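Local coordinates for protein phosphoribosylaminoimidazole-succinocarboxamide synthase (Ehrlichia chaffeensis str. Arkansas, PDB 3KRE) that catalyses the ATP-dependent joining of L-aspartate to the carboxylate of 5-amino-1-(5-phospho-D-ribosyl)imidazole-4-carboxylate, a step of de novo purine biosynthesis, at residues Lys80-Asp84 with Lys85-Thr89; Leu177-Asn180 with Asn181-Glu185. All blocks are in the same frame, centred on the assembly; numbering follows the deposited sequence.

Interaction 1 (Lys80-Asp84 with Lys85-Thr89); sequences KKLID and KGIKT
The first torsions of I83 and T89 bring the two side chains together: in I83 the CG1 branch lies beside the backbone N (chi1 -66°), while T89 holds OG1 between its backbone N and carbonyl carbon (chi1 76°). The two side chains cross at about a right angle, with I83 CD1 3.3 Å from T89 OG1 and I83 CG1 lying against the threonine methyl; the hydroxyl has its polar partner in the backbone N of F91. Between them the chain turns out of the helix in a Schellman motif. G86, at positive phi, is the C-prime residue: G86 N bonds to I83 O (2.9 Å), and I87 N reaches back to L82 O (3.1 Å). L82 O also accepts from K85 N at 3.0 Å, the two donors arriving from opposite faces of its carbonyl plane. L82 CB packs on I87 CB (3.9 Å), an apolar contact across the Schellman turn. A water bridges the turn, donating to I87 O at 3.0 Å and weakly to I83 O. One helical turn back, K80 NZ forms a salt bridge with D84, its hydrogen bond going to the syn lone pair of OD1 (2.8 Å). The cap ends helix 67-84 and leads toward strand 91-94; L82 and I87 face helix 166-189, while T89 and L82 also touch L214 of strand 213-214.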
loop_
_atom_site.group_PDB
_atom_site.type_symbol
_atom_site.label_atom_id
_atom_site.label_comp_id
_atom_site.label_asym_id
_atom_site.label_seq_id
_atom_site.Cartn_x
_atom_site.Cartn_y
_atom_site.Cartn_z
ATOM N N LYS A 80 -9.253 -1.333 -8.561
ATOM C CA LYS A 80 -10.519 -1.323 -9.237
ATOM C C LYS A 80 -11.708 -1.317 -8.277
ATOM O O LYS A 80 -12.674 -0.619 -8.537
ATOM C CB LYS A 80 -10.603 -2.495 -10.221
ATOM C CG LYS A 80 -11.921 -2.653 -10.908
ATOM C CD LYS A 80 -12.286 -1.415 -11.773
ATOM C CE LYS A 80 -13.319 -1.762 -12.825
ATOM N NZ LYS A 80 -14.605 -2.182 -12.182
ATOM N N LYS A 81 -11.639 -2.075 -7.177
ATOM C CA LYS A 81 -12.667 -1.983 -6.141
ATOM C C LYS A 81 -12.805 -0.582 -5.567
ATOM O O LYS A 81 -13.912 -0.110 -5.315
ATOM C CB LYS A 81 -12.373 -2.982 -5.040
ATOM C CG LYS A 81 -12.600 -4.445 -5.426
ATOM C CD LYS A 81 -14.017 -4.663 -5.866
ATOM C CE LYS A 81 -14.324 -6.108 -6.126
ATOM N NZ LYS A 81 -15.794 -6.342 -5.970
ATOM N N LEU A 82 -11.685 0.096 -5.393
ATOM C CA LEU A 82 -11.685 1.463 -4.889
ATOM C C LEU A 82 -12.188 2.433 -5.936
ATOM O O LEU A 82 -12.990 3.288 -5.621
ATOM C CB LEU A 82 -10.311 1.873 -4.380
ATOM C CG LEU A 82 -9.799 1.101 -3.157
ATOM C CD1 LEU A 82 -8.337 1.497 -2.855
ATOM C CD2 LEU A 82 -10.700 1.362 -1.926
ATOM N N ILE A 83 -11.768 2.265 -7.190
ATOM C CA ILE A 83 -12.339 3.063 -8.300
ATOM C C ILE A 83 -13.851 2.939 -8.394
ATOM O O ILE A 83 -14.552 3.939 -8.589
ATOM C CB ILE A 83 -11.725 2.645 -9.637
ATOM C CG1 ILE A 83 -10.219 3.002 -9.649
ATOM C CG2 ILE A 83 -12.464 3.304 -10.822
ATOM C CD1 ILE A 83 -9.447 2.273 -10.722
ATOM N N ASP A 84 -14.374 1.731 -8.225
ATOM C CA ASP A 84 -15.825 1.483 -8.230
ATOM C C ASP A 84 -16.567 2.275 -7.184
ATOM O O ASP A 84 -17.737 2.543 -7.369
ATOM C CB ASP A 84 -16.173 0.008 -7.997
ATOM C CG ASP A 84 -15.714 -0.900 -9.103
ATOM O OD1 ASP A 84 -15.318 -0.385 -10.198
ATOM O OD2 ASP A 84 -15.716 -2.152 -8.850
ATOM N N LYS A 85 -15.919 2.635 -6.082
ATOM C CA LYS A 85 -16.523 3.489 -5.051
ATOM C C LYS A 85 -16.140 4.959 -5.156
ATOM O O LYS A 85 -16.424 5.712 -4.245
ATOM C CB LYS A 85 -16.149 3.001 -3.631
ATOM C CG LYS A 85 -16.492 1.580 -3.349
ATOM C CD LYS A 85 -17.979 1.395 -3.200
ATOM C CE LYS A 85 -18.299 0.021 -2.594
ATOM N NZ LYS A 85 -19.732 -0.357 -2.744
ATOM N N GLY A 86 -15.507 5.362 -6.254
ATOM C CA GLY A 86 -15.229 6.744 -6.536
ATOM C C GLY A 86 -13.884 7.265 -6.069
ATOM O O GLY A 86 -13.640 8.474 -6.109
ATOM N N ILE A 87 -13.013 6.367 -5.640
ATOM C CA ILE A 87 -11.652 6.764 -5.294
ATOM C C ILE A 87 -10.832 6.956 -6.582
ATOM O O ILE A 87 -10.885 6.106 -7.489
ATOM C CB ILE A 87 -10.962 5.713 -4.395
ATOM C CG1 ILE A 87 -11.769 5.453 -3.093
ATOM C CG2 ILE A 87 -9.544 6.142 -4.098
ATOM C CD1 ILE A 87 -11.946 6.661 -2.114
ATOM N N LYS A 88 -10.136 8.096 -6.674
ATOM C CA LYS A 88 -9.270 8.404 -7.810
ATOM C C LYS A 88 -7.950 7.674 -7.611
ATOM O O LYS A 88 -7.352 7.766 -6.527
ATOM C CB LYS A 88 -9.044 9.918 -7.908
ATOM C CG LYS A 88 -10.331 10.701 -8.068
ATOM C CD LYS A 88 -10.163 12.220 -8.196
ATOM C CE LYS A 88 -11.556 12.877 -8.208
ATOM N NZ LYS A 88 -11.456 14.364 -8.380
ATOM N N THR A 89 -7.479 6.988 -8.654
ATOM C CA THR A 89 -6.253 6.184 -8.530
ATOM C C THR A 89 -5.405 6.339 -9.778
ATOM O O THR A 89 -5.887 6.845 -10.804
ATOM C CB THR A 89 -6.533 4.690 -8.378
ATOM O OG1 THR A 89 -6.894 4.147 -9.652
ATOM C CG2 THR A 89 -7.647 4.412 -7.378
HETATM O O HOH W 1 -13.007 6.823 -9.433
#

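Interaction 2 (Leu177-Asn180 with Asn181-Glu185); sequences LKIN and NILSE
N180, N181 and I179 carry most of this contact within one helix. The side chain of N180 extends with CG anti to its own N (chi1 -176°), bringing OD1 to 3.1 Å from S184 OG; OD1 has its hydrogen-bond partner in N116 ND2. The S184 hydroxyl donates instead to the backbone, to N180 O at 2.8 Å, and S184 N bonds to the same oxygen from the opposite face of the carbonyl plane. Two donors thus grip one carbonyl, and the serine is folded back on the preceding turn. The N181 amide folds back over L177: its CG lies 3.3 Å from L177 O, the oxygen that also accepts from N181 N. A water ties the three groups together, donating to L177 O (3.0 Å) and N181 OD1 (2.9 Å) and accepting from N180 ND2, which probably helps, together with N116 on N180 OD1, to set the rotation of the two amides. Around the helix, I179 and L183 lie side by side and point the same way, I179 CG2 packing 3.6 Å from L183 CD1. I182 CD1 rests against K178 CG at 3.9 Å, close to the base of that extended lysine. I179 and L183 pack on helix 67-84, whereas N180 packs on L194 and F197 of strand 192-204 and on P137 of strand 133-143.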
loop_
_atom_site.group_PDB
_atom_site.type_symbol
_atom_site.label_atom_id
_atom_site.label_comp_id
_atom_site.label_asym_id
_atom_site.label_seq_id
_atom_site.Cartn_x
_atom_site.Cartn_y
_atom_site.Cartn_z
ATOM N N LEU A 177 -9.577 7.253 5.386
ATOM C CA LEU A 177 -10.608 6.599 6.170
ATOM C C LEU A 177 -11.679 5.918 5.287
ATOM O O LEU A 177 -12.194 4.851 5.641
ATOM C CB LEU A 177 -11.258 7.610 7.145
ATOM C CG LEU A 177 -10.280 8.127 8.202
ATOM C CD1 LEU A 177 -10.875 9.264 9.069
ATOM C CD2 LEU A 177 -9.821 6.906 9.071
ATOM N N LYS A 178 -12.039 6.537 4.168
ATOM C CA LYS A 178 -13.012 5.939 3.249
ATOM C C LYS A 178 -12.411 4.649 2.654
ATOM O O LYS A 178 -13.080 3.606 2.599
ATOM C CB LYS A 178 -13.410 6.926 2.141
ATOM C CG LYS A 178 -14.400 6.384 1.079
ATOM C CD LYS A 178 -14.950 7.520 0.126
ATOM C CE LYS A 178 -15.651 6.905 -1.142
ATOM N NZ LYS A 178 -16.140 7.925 -2.121
ATOM N N ILE A 179 -11.157 4.733 2.256
ATOM C CA ILE A 179 -10.428 3.570 1.726
ATOM C C ILE A 179 -10.380 2.479 2.790
ATOM O O ILE A 179 -10.593 1.294 2.491
ATOM C CB ILE A 179 -9.008 3.977 1.206
ATOM C CG1 ILE A 179 -9.139 4.812 -0.062
ATOM C CG2 ILE A 179 -8.126 2.710 0.934
ATOM C CD1 ILE A 179 -7.912 5.651 -0.441
ATOM N N ASN A 180 -10.089 2.861 4.040
ATOM C CA ASN A 180 -10.088 1.905 5.133
ATOM C C ASN A 180 -11.453 1.209 5.235
ATOM O O ASN A 180 -11.528 -0.006 5.350
ATOM C CB ASN A 180 -9.731 2.597 6.447
ATOM C CG ASN A 180 -9.613 1.616 7.634
ATOM O OD1 ASN A 180 -9.145 0.484 7.488
ATOM N ND2 ASN A 180 -10.048 2.069 8.821
ATOM N N ASN A 181 -12.537 1.975 5.195
ATOM C CA ASN A 181 -13.864 1.362 5.288
ATOM C C ASN A 181 -14.131 0.383 4.151
ATOM O O ASN A 181 -14.597 -0.719 4.394
ATOM C CB ASN A 181 -14.959 2.408 5.273
ATOM C CG ASN A 181 -14.977 3.238 6.536
ATOM O OD1 ASN A 181 -14.479 2.810 7.577
ATOM N ND2 ASN A 181 -15.588 4.428 6.460
ATOM N N ILE A 182 -13.852 0.806 2.929
ATOM C CA ILE A 182 -14.062 -0.052 1.746
ATOM C C ILE A 182 -13.240 -1.338 1.794
ATOM O O ILE A 182 -13.773 -2.473 1.658
ATOM C CB ILE A 182 -13.743 0.690 0.438
ATOM C CG1 ILE A 182 -14.660 1.925 0.274
ATOM C CG2 ILE A 182 -13.870 -0.287 -0.740
ATOM C CD1 ILE A 182 -14.080 2.967 -0.718
ATOM N N LEU A 183 -11.938 -1.182 2.018
ATOM C CA LEU A 183 -11.050 -2.355 2.109
ATOM C C LEU A 183 -11.381 -3.247 3.301
ATOM O O LEU A 183 -11.341 -4.476 3.186
ATOM C CB LEU A 183 -9.578 -1.928 2.179
ATOM C CG LEU A 183 -8.986 -1.179 0.994
ATOM C CD1 LEU A 183 -7.498 -0.856 1.195
ATOM C CD2 LEU A 183 -9.165 -2.025 -0.287
ATOM N N SER A 184 -11.673 -2.643 4.456
ATOM C CA SER A 184 -12.002 -3.434 5.644
ATOM C C SER A 184 -13.210 -4.313 5.384
ATOM O O SER A 184 -13.230 -5.472 5.751
ATOM C CB SER A 184 -12.266 -2.550 6.882
ATOM O OG SER A 184 -11.073 -1.995 7.331
ATOM N N GLU A 185 -14.198 -3.770 4.707
ATOM C CA GLU A 185 -15.425 -4.501 4.444
ATOM C C GLU A 185 -15.180 -5.630 3.439
ATOM O O GLU A 185 -15.612 -6.777 3.622
ATOM C CB GLU A 185 -16.521 -3.549 3.953
ATOM C CG GLU A 185 -17.797 -4.277 3.553
ATOM C CD GLU A 185 -19.006 -3.365 3.373
ATOM O OE1 GLU A 185 -19.218 -2.444 4.202
ATOM O OE2 GLU A 185 -19.774 -3.613 2.417
HETATM O O HOH W 2 -12.093 4.241 8.536
#

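Overall arrangement
Both interactions are local, but interaction 1 closes a helix whereas interaction 2 lies within one. In 80-89 a glycine-based turn takes up the last carbonyls of helix 67-84; buried L82, I87 and T89 are bordered by exposed lysines and D84. In 177-185 regular helical bonding continues, supplemented by a serine, two asparagines and a water; buried I179, N180 and L183 are bordered by exposed K178 and N181. The two touch along one side: L82 CD2 packs 3.8 Å from I182 CG2, I87 CD1 touches K178 CE, and K178 NZ bonds to K85 O at 3.1 Å. Helix 166-189 thus packs against one side of the cap, while N180 and S184 face the large antiparallel sheet.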